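Side-chain contacts in HydG protein (Carboxydothermus hydrogenoformans, PDB 4RTB), which is a radical SAM maturase of [FeFe]-hydrogenase that carries a [4Fe-4S] cluster and acts as a carbon monoxide and cyanide synthase: residues E45-I50 / A65-A70; Y33-K38 / S61-G66; Q78-Q83 / V310-I315. All coordinates share one frame; numbering follows the deposited sequence.

Interaction 1. Residues E45-I50 / A65-A70; sequences EEISQI and AGIAFA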
ATOM      1  N   GLU A  45      27.669 -15.271 -14.019  1.00145.66           N
ATOM      2  CA  GLU A  45      27.227 -16.608 -13.634  1.00140.73           C
ATOM      3  C   GLU A  45      25.932 -16.564 -12.830  1.00138.33           C
ATOM      4  O   GLU A  45      24.910 -17.119 -13.255  1.00138.96           O
ATOM      5  CB  GLU A  45      28.320 -17.316 -12.830  1.00137.18           C
ATOM      6  N   GLU A  46      25.971 -15.859 -11.701  1.00135.47           N
ATOM      7  CA  GLU A  46      24.814 -15.739 -10.820  1.00133.93           C
ATOM      8  C   GLU A  46      23.588 -15.304 -11.606  1.00128.02           C
ATOM      9  O   GLU A  46      22.561 -15.990 -11.594  1.00130.28           O
ATOM     10  CB  GLU A  46      25.093 -14.746  -9.693  1.00133.97           C
ATOM     11  CG  GLU A  46      26.562 -14.420  -9.512  1.00138.91           C
ATOM     12  CD  GLU A  46      27.298 -15.448  -8.682  1.00144.90           C
ATOM     13  OE1 GLU A  46      28.478 -15.205  -8.353  1.00146.78           O
ATOM     14  OE2 GLU A  46      26.700 -16.495  -8.355  1.00145.97           O
ATOM     15  N   ILE A  47      23.721 -14.189 -12.322  1.00118.37           N
ATOM     16  CA  ILE A  47      22.616 -13.661 -13.111  1.00112.11           C
ATOM     17  C   ILE A  47      22.008 -14.771 -13.956  1.00111.88           C
ATOM     18  O   ILE A  47      20.793 -15.006 -13.897  1.00109.04           O
ATOM     19  CB  ILE A  47      23.060 -12.498 -14.019  1.00105.71           C
ATOM     20  CG1 ILE A  47      23.492 -11.298 -13.173  1.00101.69           C
ATOM     21  CG2 ILE A  47      21.943 -12.109 -14.972  1.00100.00           C
ATOM     22  CD1 ILE A  47      23.844 -10.070 -13.989  1.00100.47           C
ATOM     23  N   SER A  48      22.868 -15.492 -14.677  1.00116.02           N
ATOM     24  CA  SER A  48      22.417 -16.574 -15.544  1.00117.43           C
ATOM     25  C   SER A  48      21.498 -17.523 -14.791  1.00117.38           C
ATOM     26  O   SER A  48      20.350 -17.732 -15.202  1.00113.42           O
ATOM     27  CB  SER A  48      23.607 -17.340 -16.121  1.00121.19           C
ATOM     28  OG  SER A  48      24.433 -16.495 -16.902  1.00124.94           O
ATOM     29  N   GLN A  49      21.975 -18.048 -13.664  1.00120.56           N
ATOM     30  CA  GLN A  49      21.207 -19.061 -12.952  1.00122.93           C
ATOM     31  C   GLN A  49      19.879 -18.448 -12.520  1.00116.56           C
ATOM     32  O   GLN A  49      18.824 -19.076 -12.668  1.00119.73           O
ATOM     33  CB  GLN A  49      21.997 -19.637 -11.762  1.00129.89           C
ATOM     34  CG  GLN A  49      22.117 -18.748 -10.535  1.00141.88           C
ATOM     35  CD  GLN A  49      23.260 -19.155  -9.627  1.00150.04           C
ATOM     36  OE1 GLN A  49      24.028 -20.063  -9.945  1.00154.82           O
ATOM     37  NE2 GLN A  49      23.382 -18.480  -8.489  1.00147.59           N
ATOM     38  N   ILE A  50      19.923 -17.191 -12.077  1.00105.94           N
ATOM     39  CA  ILE A  50      18.711 -16.518 -11.635  1.00101.06           C
ATOM     40  C   ILE A  50      17.724 -16.489 -12.787  1.00101.79           C
ATOM     41  O   ILE A  50      16.559 -16.862 -12.622  1.00 99.01           O
ATOM     42  CB  ILE A  50      18.984 -15.085 -11.141  1.00101.13           C
ATOM     43  CG1 ILE A  50      19.940 -15.107  -9.947  1.00102.36           C
ATOM     44  CG2 ILE A  50      17.681 -14.401 -10.759  1.00 99.26           C
ATOM     45  CD1 ILE A  50      20.325 -13.733  -9.447  1.00100.56           C
ATOM     46  N   ALA A  65      17.396 -12.255  -5.292  1.00 88.21           N
ATOM     47  CA  ALA A  65      16.491 -11.124  -5.455  1.00 87.62           C
ATOM     48  C   ALA A  65      17.288  -9.826  -5.429  1.00 90.59           C
ATOM     49  O   ALA A  65      17.047  -8.913  -6.227  1.00 87.95           O
ATOM     50  CB  ALA A  65      15.430 -11.121  -4.364  1.00 79.44           C
ATOM     51  N   GLY A  66      18.246  -9.761  -4.507  1.00 89.79           N
ATOM     52  CA  GLY A  66      19.116  -8.606  -4.383  1.00 85.21           C
ATOM     53  C   GLY A  66      19.894  -8.347  -5.657  1.00 86.36           C
ATOM     54  O   GLY A  66      19.960  -7.215  -6.143  1.00 84.27           O
ATOM     55  N   ILE A  67      20.482  -9.409  -6.198  1.00 90.17           N
ATOM     56  CA  ILE A  67      21.181  -9.341  -7.475  1.00 89.11           C
ATOM     57  C   ILE A  67      20.230  -8.924  -8.595  1.00 86.79           C
ATOM     58  O   ILE A  67      20.583  -8.116  -9.455  1.00 85.26           O
ATOM     59  CB  ILE A  67      21.825 -10.696  -7.819  1.00 86.32           C
ATOM     60  CG1 ILE A  67      22.800 -11.106  -6.714  1.00 86.99           C
ATOM     61  CG2 ILE A  67      22.528 -10.634  -9.166  1.00 87.35           C
ATOM     62  CD1 ILE A  67      23.077 -12.591  -6.671  1.00 89.26           C
ATOM     63  N   ALA A  68      19.017  -9.471  -8.566  1.00 85.31           N
ATOM     64  CA  ALA A  68      18.006  -9.174  -9.575  1.00 82.98           C
ATOM     65  C   ALA A  68      17.665  -7.690  -9.591  1.00 88.66           C
ATOM     66  O   ALA A  68      17.406  -7.113 -10.647  1.00 94.38           O
ATOM     67  CB  ALA A  68      16.752 -10.000  -9.333  1.00 76.17           C
ATOM     68  N   PHE A  69      17.667  -7.073  -8.415  1.00 87.79           N
ATOM     69  CA  PHE A  69      17.403  -5.646  -8.337  1.00 86.46           C
ATOM     70  C   PHE A  69      18.616  -4.830  -8.764  1.00 90.21           C
ATOM     71  O   PHE A  69      18.502  -3.906  -9.570  1.00 98.43           O
ATOM     72  CB  PHE A  69      16.993  -5.242  -6.924  1.00 79.63           C
ATOM     73  CG  PHE A  69      16.757  -3.772  -6.774  1.00 78.14           C
ATOM     74  CD1 PHE A  69      17.752  -2.942  -6.283  1.00 81.73           C
ATOM     75  CD2 PHE A  69      15.550  -3.214  -7.154  1.00 72.93           C
ATOM     76  CE1 PHE A  69      17.540  -1.585  -6.160  1.00 79.68           C
ATOM     77  CE2 PHE A  69      15.332  -1.858  -7.033  1.00 75.67           C
ATOM     78  CZ  PHE A  69      16.328  -1.042  -6.535  1.00 77.28           C
ATOM     79  N   ALA A  70      19.771  -5.182  -8.209  1.00 85.77           N
ATOM     80  CA  ALA A  70      20.991  -4.398  -8.372  1.00 91.16           C
ATOM     81  C   ALA A  70      21.448  -4.273  -9.825  1.00102.32           C
ATOM     82  O   ALA A  70      21.961  -3.229 -10.231  1.00109.37           O
ATOM     83  CB  ALA A  70      22.106  -5.000  -7.527  1.00 89.09           C
TER

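Interaction 2. Residues Y33-K38 / S61-G66; sequences YEIVNK and SLIEAG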
ATOM      1  N   TYR A  33      23.052  -7.821   2.340  1.00 90.05           N
ATOM      2  CA  TYR A  33      23.397  -6.600   1.621  1.00 95.65           C
ATOM      3  C   TYR A  33      24.887  -6.543   1.329  1.00100.25           C
ATOM      4  O   TYR A  33      25.302  -6.035   0.291  1.00 99.75           O
ATOM      5  CB  TYR A  33      22.970  -5.363   2.409  1.00 96.84           C
ATOM      6  CG  TYR A  33      23.343  -4.061   1.739  1.00 98.85           C
ATOM      7  CD1 TYR A  33      24.372  -3.272   2.235  1.00100.05           C
ATOM      8  CD2 TYR A  33      22.670  -3.624   0.605  1.00 98.90           C
ATOM      9  CE1 TYR A  33      24.717  -2.082   1.625  1.00100.77           C
ATOM     10  CE2 TYR A  33      23.008  -2.435  -0.012  1.00100.79           C
ATOM     11  CZ  TYR A  33      24.034  -1.669   0.503  1.00101.76           C
ATOM     12  OH  TYR A  33      24.377  -0.484  -0.106  1.00107.16           O
ATOM     13  N   GLU A  34      25.693  -7.075   2.241  1.00102.08           N
ATOM     14  CA  GLU A  34      27.124  -7.158   1.998  1.00104.07           C
ATOM     15  C   GLU A  34      27.386  -8.154   0.876  1.00 98.76           C
ATOM     16  O   GLU A  34      27.987  -7.805  -0.146  1.00103.50           O
ATOM     17  CB  GLU A  34      27.876  -7.564   3.268  1.00107.92           C
ATOM     18  N   ILE A  35      26.900  -9.379   1.068  1.00 91.83           N
ATOM     19  CA  ILE A  35      27.139 -10.473   0.133  1.00 92.55           C
ATOM     20  C   ILE A  35      26.800 -10.063  -1.291  1.00 96.45           C
ATOM     21  O   ILE A  35      27.660 -10.105  -2.177  1.00 99.05           O
ATOM     22  CB  ILE A  35      26.325 -11.728   0.502  1.00 89.15           C
ATOM     23  CG1 ILE A  35      26.730 -12.243   1.884  1.00 84.97           C
ATOM     24  CG2 ILE A  35      26.523 -12.811  -0.540  1.00 95.47           C
ATOM     25  CD1 ILE A  35      25.957 -13.467   2.327  1.00 82.55           C
ATOM     26  N   VAL A  36      25.549  -9.649  -1.490  1.00 91.94           N
ATOM     27  CA  VAL A  36      25.076  -9.149  -2.774  1.00 92.72           C
ATOM     28  C   VAL A  36      26.080  -8.203  -3.428  1.00102.47           C
ATOM     29  O   VAL A  36      26.435  -8.385  -4.596  1.00112.38           O
ATOM     30  CB  VAL A  36      23.725  -8.420  -2.627  1.00 89.69           C
ATOM     31  CG1 VAL A  36      23.328  -7.764  -3.937  1.00 89.08           C
ATOM     32  CG2 VAL A  36      22.641  -9.380  -2.157  1.00 88.89           C
ATOM     33  N   ASN A  37      26.568  -7.226  -2.665  1.00100.85           N
ATOM     34  CA  ASN A  37      27.486  -6.239  -3.223  1.00105.25           C
ATOM     35  C   ASN A  37      28.778  -6.871  -3.739  1.00111.14           C
ATOM     36  O   ASN A  37      29.269  -6.492  -4.800  1.00112.48           O
ATOM     37  CB  ASN A  37      27.793  -5.151  -2.196  1.00109.11           C
ATOM     38  CG  ASN A  37      26.651  -4.158  -2.045  1.00114.83           C
ATOM     39  OD1 ASN A  37      26.446  -3.294  -2.899  1.00115.54           O
ATOM     40  ND2 ASN A  37      25.905  -4.275  -0.955  1.00117.66           N
ATOM     41  N   LYS A  38      29.321  -7.841  -3.008  1.00115.65           N
ATOM     42  CA  LYS A  38      30.446  -8.603  -3.539  1.00119.94           C
ATOM     43  C   LYS A  38      30.021  -9.234  -4.860  1.00119.34           C
ATOM     44  O   LYS A  38      30.647  -9.024  -5.907  1.00120.43           O
ATOM     45  CB  LYS A  38      30.914  -9.679  -2.558  1.00120.78           C
ATOM     46  CG  LYS A  38      31.693  -9.157  -1.360  1.00122.49           C
ATOM     47  CD  LYS A  38      32.816 -10.115  -0.990  1.00127.45           C
ATOM     48  CE  LYS A  38      32.310 -11.547  -0.882  1.00129.70           C
ATOM     49  NZ  LYS A  38      33.429 -12.532  -0.842  1.00132.71           N
ATOM     50  N   SER A  61      15.622 -16.784  -3.926  1.00101.96           N
ATOM     51  CA  SER A  61      16.069 -16.476  -2.571  1.00 98.94           C
ATOM     52  C   SER A  61      16.418 -14.998  -2.405  1.00103.63           C
ATOM     53  O   SER A  61      16.482 -14.251  -3.384  1.00105.49           O
ATOM     54  CB  SER A  61      17.270 -17.347  -2.187  1.00 93.22           C
ATOM     55  OG  SER A  61      18.479 -16.824  -2.709  1.00 90.71           O
ATOM     56  N   LEU A  62      16.637 -14.593  -1.153  1.00102.51           N
ATOM     57  CA  LEU A  62      16.918 -13.204  -0.794  1.00 95.85           C
ATOM     58  C   LEU A  62      18.079 -12.610  -1.591  1.00 94.74           C
ATOM     59  O   LEU A  62      17.953 -11.543  -2.202  1.00 92.59           O
ATOM     60  CB  LEU A  62      17.221 -13.108   0.704  1.00 87.73           C
ATOM     61  CG  LEU A  62      16.425 -12.130   1.573  1.00 79.64           C
ATOM     62  CD1 LEU A  62      17.365 -11.335   2.467  1.00 80.08           C
ATOM     63  CD2 LEU A  62      15.564 -11.203   0.729  1.00 76.88           C
ATOM     64  N   ILE A  63      19.206 -13.316  -1.570  1.00 95.28           N
ATOM     65  CA  ILE A  63      20.414 -12.903  -2.276  1.00 97.39           C
ATOM     66  C   ILE A  63      20.165 -12.698  -3.770  1.00 95.77           C
ATOM     67  O   ILE A  63      20.516 -11.655  -4.333  1.00 97.91           O
ATOM     68  CB  ILE A  63      21.548 -13.944  -2.092  1.00101.95           C
ATOM     69  CG1 ILE A  63      21.810 -14.218  -0.604  1.00 96.96           C
ATOM     70  CG2 ILE A  63      22.822 -13.487  -2.786  1.00102.60           C
ATOM     71  CD1 ILE A  63      21.065 -15.421  -0.047  1.00 91.27           C
ATOM     72  N   GLU A  64      19.546 -13.692  -4.404  1.00 88.55           N
ATOM     73  CA  GLU A  64      19.301 -13.654  -5.841  1.00 91.37           C
ATOM     74  C   GLU A  64      18.309 -12.554  -6.209  1.00 90.97           C
ATOM     75  O   GLU A  64      18.367 -11.995  -7.304  1.00 98.29           O
ATOM     76  CB  GLU A  64      18.795 -15.015  -6.330  1.00 94.38           C
ATOM     77  CG  GLU A  64      19.424 -16.197  -5.602  1.00 98.18           C
ATOM     78  CD  GLU A  64      19.318 -17.498  -6.376  1.00 99.94           C
ATOM     79  OE1 GLU A  64      18.504 -18.364  -5.990  1.00 97.01           O
ATOM     80  OE2 GLU A  64      20.065 -17.659  -7.365  1.00104.31           O
ATOM     81  N   ALA A  65      17.396 -12.255  -5.292  1.00 88.21           N
ATOM     82  CA  ALA A  65      16.491 -11.124  -5.455  1.00 87.62           C
ATOM     83  C   ALA A  65      17.288  -9.826  -5.429  1.00 90.59           C
ATOM     84  O   ALA A  65      17.047  -8.913  -6.227  1.00 87.95           O
ATOM     85  CB  ALA A  65      15.430 -11.121  -4.364  1.00 79.44           C
ATOM     86  N   GLY A  66      18.246  -9.761  -4.507  1.00 89.79           N
ATOM     87  CA  GLY A  66      19.116  -8.606  -4.383  1.00 85.21           C
ATOM     88  C   GLY A  66      19.894  -8.347  -5.657  1.00 86.36           C
ATOM     89  O   GLY A  66      19.960  -7.215  -6.143  1.00 84.27           O
TER

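Interaction 3. Residues Q78-Q83 / V310-I315; sequences QILFWQ and VALLRI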
ATOM      1  N   GLN A  78      13.516  -8.164 -18.626  1.00104.40           N
ATOM      2  CA  GLN A  78      12.384  -8.666 -19.402  1.00105.92           C
ATOM      3  C   GLN A  78      11.773  -9.938 -18.803  1.00 96.04           C
ATOM      4  O   GLN A  78      10.547 -10.051 -18.698  1.00 95.26           O
ATOM      5  CB  GLN A  78      12.806  -8.923 -20.852  1.00118.62           C
ATOM      6  CG  GLN A  78      12.480  -7.792 -21.825  1.00125.86           C
ATOM      7  CD  GLN A  78      13.443  -6.619 -21.741  1.00132.20           C
ATOM      8  OE1 GLN A  78      13.716  -6.095 -20.662  1.00137.17           O
ATOM      9  NE2 GLN A  78      13.964  -6.202 -22.891  1.00130.39           N
ATOM     10  N   ILE A  79      12.618 -10.889 -18.410  1.00 87.96           N
ATOM     11  CA  ILE A  79      12.117 -12.135 -17.832  1.00 86.81           C
ATOM     12  C   ILE A  79      11.547 -11.888 -16.429  1.00 86.74           C
ATOM     13  O   ILE A  79      10.557 -12.513 -16.031  1.00 86.25           O
ATOM     14  CB  ILE A  79      13.218 -13.236 -17.782  1.00 94.63           C
ATOM     15  CG1 ILE A  79      12.638 -14.568 -17.293  1.00 92.32           C
ATOM     16  CG2 ILE A  79      14.388 -12.817 -16.905  1.00 97.77           C
ATOM     17  CD1 ILE A  79      11.559 -15.143 -18.184  1.00 85.46           C
ATOM     18  N   LEU A  80      12.159 -10.961 -15.697  1.00 82.95           N
ATOM     19  CA  LEU A  80      11.660 -10.574 -14.383  1.00 75.33           C
ATOM     20  C   LEU A  80      10.248 -10.017 -14.491  1.00 76.23           C
ATOM     21  O   LEU A  80       9.335 -10.472 -13.796  1.00 81.11           O
ATOM     22  CB  LEU A  80      12.587  -9.542 -13.735  1.00 75.71           C
ATOM     23  CG  LEU A  80      12.096  -8.807 -12.485  1.00 77.75           C
ATOM     24  CD1 LEU A  80      11.894  -9.763 -11.320  1.00 76.74           C
ATOM     25  CD2 LEU A  80      13.068  -7.696 -12.111  1.00 72.14           C
ATOM     26  N   PHE A  81      10.075  -9.039 -15.376  1.00 73.20           N
ATOM     27  CA  PHE A  81       8.773  -8.414 -15.576  1.00 73.28           C
ATOM     28  C   PHE A  81       7.752  -9.439 -16.049  1.00 78.84           C
ATOM     29  O   PHE A  81       6.613  -9.457 -15.579  1.00 80.47           O
ATOM     30  CB  PHE A  81       8.875  -7.259 -16.577  1.00 73.87           C
ATOM     31  CG  PHE A  81       9.704  -6.103 -16.088  1.00 83.65           C
ATOM     32  CD1 PHE A  81      10.071  -6.009 -14.753  1.00 83.56           C
ATOM     33  CD2 PHE A  81      10.111  -5.107 -16.959  1.00 86.39           C
ATOM     34  CE1 PHE A  81      10.828  -4.948 -14.298  1.00 83.04           C
ATOM     35  CE2 PHE A  81      10.871  -4.040 -16.509  1.00 85.59           C
ATOM     36  CZ  PHE A  81      11.230  -3.962 -15.177  1.00 84.54           C
ATOM     37  N   TRP A  82       8.176 -10.292 -16.977  1.00 87.79           N
ATOM     38  CA  TRP A  82       7.332 -11.365 -17.493  1.00 88.28           C
ATOM     39  C   TRP A  82       6.775 -12.229 -16.357  1.00 87.09           C
ATOM     40  O   TRP A  82       5.553 -12.423 -16.240  1.00 85.51           O
ATOM     41  CB  TRP A  82       8.131 -12.217 -18.480  1.00 92.67           C
ATOM     42  CG  TRP A  82       7.327 -13.220 -19.236  0.56 99.75           C
ATOM     43  CD1 TRP A  82       6.430 -12.971 -20.233  1.00103.03           C
ATOM     44  CD2 TRP A  82       7.366 -14.642 -19.078  1.00104.75           C
ATOM     45  NE1 TRP A  82       5.898 -14.148 -20.697  1.00107.51           N
ATOM     46  CE2 TRP A  82       6.459 -15.191 -20.003  1.00110.55           C
ATOM     47  CE3 TRP A  82       8.077 -15.504 -18.237  1.00109.07           C
ATOM     48  CZ2 TRP A  82       6.242 -16.562 -20.114  1.00120.78           C
ATOM     49  CZ3 TRP A  82       7.863 -16.865 -18.347  1.00116.28           C
ATOM     50  CH2 TRP A  82       6.955 -17.381 -19.279  1.00123.04           C
ATOM     51  N   GLN A  83       7.677 -12.723 -15.512  1.00 89.66           N
ATOM     52  CA  GLN A  83       7.278 -13.520 -14.355  1.00 89.09           C
ATOM     53  C   GLN A  83       6.360 -12.749 -13.409  1.00 87.07           C
ATOM     54  O   GLN A  83       5.388 -13.305 -12.892  1.00 85.35           O
ATOM     55  CB  GLN A  83       8.507 -14.010 -13.593  1.00 85.63           C
ATOM     56  CG  GLN A  83       8.838 -15.464 -13.852  1.00 86.72           C
ATOM     57  CD  GLN A  83       7.706 -16.394 -13.460  1.00 81.57           C
ATOM     58  OE1 GLN A  83       7.026 -16.176 -12.457  1.00 74.46           O
ATOM     59  NE2 GLN A  83       7.493 -17.435 -14.258  1.00 82.62           N
ATOM     60  N   VAL A 310       8.510  -3.402  -7.515  1.00 74.99           N
ATOM     61  CA  VAL A 310       7.164  -3.974  -7.417  1.00 75.02           C
ATOM     62  C   VAL A 310       7.122  -5.372  -8.041  1.00 76.37           C
ATOM     63  O   VAL A 310       6.335  -6.228  -7.618  1.00 72.91           O
ATOM     64  CB  VAL A 310       6.086  -3.068  -8.079  1.00 72.57           C
ATOM     65  CG1 VAL A 310       6.484  -1.605  -7.979  1.00 70.03           C
ATOM     66  CG2 VAL A 310       5.831  -3.462  -9.529  1.00 80.39           C
ATOM     67  N   ALA A 311       7.988  -5.607  -9.024  1.00 76.67           N
ATOM     68  CA  ALA A 311       8.060  -6.908  -9.675  1.00 74.53           C
ATOM     69  C   ALA A 311       8.633  -7.937  -8.716  1.00 74.03           C
ATOM     70  O   ALA A 311       8.033  -8.988  -8.485  1.00 74.44           O
ATOM     71  CB  ALA A 311       8.899  -6.832 -10.937  1.00 78.74           C
ATOM     72  N   LEU A 312       9.800  -7.622  -8.163  1.00 75.50           N
ATOM     73  CA  LEU A 312      10.465  -8.497  -7.208  1.00 73.17           C
ATOM     74  C   LEU A 312       9.606  -8.760  -5.979  1.00 74.44           C
ATOM     75  O   LEU A 312       9.563  -9.873  -5.474  1.00 73.97           O
ATOM     76  CB  LEU A 312      11.806  -7.899  -6.794  1.00 68.29           C
ATOM     77  CG  LEU A 312      12.930  -8.169  -7.789  1.00 64.64           C
ATOM     78  CD1 LEU A 312      14.088  -7.226  -7.554  1.00 65.64           C
ATOM     79  CD2 LEU A 312      13.384  -9.615  -7.670  1.00 65.42           C
ATOM     80  N   LEU A 313       8.920  -7.731  -5.501  1.00 68.97           N
ATOM     81  CA  LEU A 313       8.013  -7.886  -4.374  1.00 69.56           C
ATOM     82  C   LEU A 313       6.851  -8.804  -4.729  1.00 75.67           C
ATOM     83  O   LEU A 313       6.470  -9.665  -3.933  1.00 59.69           O
ATOM     84  CB  LEU A 313       7.495  -6.526  -3.912  1.00 68.63           C
ATOM     85  CG  LEU A 313       8.358  -5.824  -2.863  1.00 67.90           C
ATOM     86  CD1 LEU A 313       8.401  -4.337  -3.129  1.00 64.26           C
ATOM     87  CD2 LEU A 313       7.822  -6.101  -1.467  1.00 68.00           C
ATOM     88  N   ARG A 314       6.294  -8.630  -5.924  1.00 79.25           N
ATOM     89  CA  ARG A 314       5.199  -9.490  -6.361  1.00 77.77           C
ATOM     90  C   ARG A 314       5.636 -10.952  -6.483  1.00 79.44           C
ATOM     91  O   ARG A 314       4.899 -11.860  -6.095  1.00 78.01           O
ATOM     92  CB  ARG A 314       4.623  -9.008  -7.695  1.00 73.20           C
ATOM     93  CG  ARG A 314       3.619  -9.970  -8.334  1.00 60.10           C
ATOM     94  CD  ARG A 314       2.200  -9.830  -7.773  1.00 90.50           C
ATOM     95  NE  ARG A 314       2.097 -10.185  -6.360  1.00 90.47           N
ATOM     96  CZ  ARG A 314       1.690  -9.351  -5.410  1.00 85.71           C
ATOM     97  NH1 ARG A 314       1.335  -8.112  -5.719  1.00 83.26           N
ATOM     98  NH2 ARG A 314       1.630  -9.760  -4.151  1.00 87.05           N
ATOM     99  N   ILE A 315       6.835 -11.178  -7.010  1.00 79.05           N
ATOM    100  CA  ILE A 315       7.298 -12.541  -7.247  1.00 76.96           C
ATOM    101  C   ILE A 315       7.800 -13.198  -5.956  1.00 77.92           C
ATOM    102  O   ILE A 315       7.748 -14.419  -5.817  1.00 77.53           O
ATOM    103  CB  ILE A 315       8.403 -12.577  -8.350  1.00 87.61           C
ATOM    104  CG1 ILE A 315       8.659 -14.010  -8.835  1.00 96.61           C
ATOM    105  CG2 ILE A 315       9.683 -11.912  -7.876  1.00 83.31           C
ATOM    106  CD1 ILE A 315       9.880 -14.682  -8.217  1.00 98.22           C
TER

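Interaction 1. Residues E45-I50 / A65-A70
Ile67 reaches out of helix 62-70 into the surface of helix 43-56, where Glu46, Ile47 and Ile50 receive it. Followed outward, its CB already lies 3.8 Å from Ile50 CD1. At the branch, CG2 is anti to the backbone N and meets both isoleucines of 45-50: it sits 3.8 Å from Ile50 CD1 and 4.2 Å from Ile47 CG1. The other branch runs out extended through CG1, and its terminal CD1 ends 4.1 Å from Ile50 CD1 and 4.2 Å from Glu46 CB. The Ile50 methyl therefore touches the root, one branch and the end of the same side chain, whereas Glu46 contributes its CB and sends its carboxylate elsewhere. No hydrogen bond crosses the contact. Both isoleucines of 45-50 meet Ile67 at a slant. The segment axes cross steeply, at -106°, and stay 10.1 Å apart. Val39 of helix 23-39 also touches Ile67 and Glu46. Ala68 and Phe69 of the same helix as Ile67 pack on Leu312 of helix 303-316. The pattern is that of apolar helix-on-helix packing, in which N-terminal helix 43-56 is layered over helix 62-70 outside the parallel sheet of the radical SAM fold.

Interaction 2. Residues Y33-K38 / S61-G66
Val36 meets Ile63 and Gly66 in a helix-helix crossing, with segment axes inclined at -51° and 9.3 Å apart at closest approach. Its two methyls divide the work. CG1, anti to the backbone N (chi1 173°), rests 3.9 Å from Gly66 C, so it touches the helix backbone itself where glycine has no side chain to intervene. CG2 goes to the preceding turn, 3.8 Å from Ile63 O and 4.2 Å from Ile63 CG2. The preceding residue, Ile35, adds a looser contact, its CG2 being 4.4 Å from Ile63 CG2. With an alanine here in place of Val36 both methyls go, which is likely to leave a gap against the Gly66 carbonyl carbon and Ile63. The backbones are near here, with Val36 CA 6.0 Å from Ile63 CA. Further out, helix 257-275 borders both partners: Leu258 touches Val36 and Tyr33, and Leu262 and Ile265 touch Leu62. Glu64, whose CB points away from helix 23-39, forms a salt bridge through OE1 to Lys53 NZ of helix 43-56. At the start of helix 62-70, Ser61 occupies the N-cap position, and its carbonyl O accepts a bond from Ala65 N at 2.9 Å.

Interaction 3. Residues Q78-Q83 / V310-I315
The Phe81 ring meets Ala311 at its edge: Ala311 CB lies near the ring plane, 4.1 Å from Phe81 CD1, and neither ring face receives an atom of 310-315. The ring gets there although the CB of Phe81 points away from the partner helix. With CG beside the backbone N and anti to the carbonyl carbon (chi1 -66°), the side chain bends back so that its CD1 edge approaches helix 303-316. The same methyl serves a second neighbour, Ala311 CB being 4.1 Å from Leu80 CG, so it faces the notch formed by the ring edge and the leucine branch point. Beyond it, Leu80 CD1 touches the end of Leu312, 3.9 Å from CD2 and 4.0 Å from CG, and the two leucines cross at roughly a right angle. One turn later, the CB of Ile315 points toward 78-83, and the residue is partly covered there. The small alanine side chain is consistent with the near backbones: the segment axes come within 9.1 Å and cross at 51°, and Ala311 and Phe81 have the nearest CA atoms. Leu339 of helix 330-339 touches both of these residues, drawing a third helix to the junction. Helix 303-316 falls in the range of the biotin and thiamin synthesis associated domain, and it connects strands 281-283 and 321-324 of the parallel sheet. All four touching residues are buried, and the contact between these segments rests on apolar burial, with no hydrogen bond crossing it.

How the interactions relate
From the N terminus, the chain runs through helices 23-39, 43-56, 62-70 and 74-91 before the first strand, 95-105. Interaction 2 opens on the first helix and interaction 1 on the second; both close on helix 62-70, sharing Ala65 and Gly66. Their loops overlap, since 45-50 lies inside the span of interaction 2 while 65-70 runs past its end. Their centres are about 8 Å apart, on neighbouring, overlapping parts of one helix. Interaction 3 starts afterwards and closes a far longer loop of 226 residues, joining helix 74-91 to helix 303-316. Leu312 links the groups, with its CD1 3.7 Å from Ala65 O. The N-terminal helices are thereby tied to one another and to a helix beside the late sheet strands.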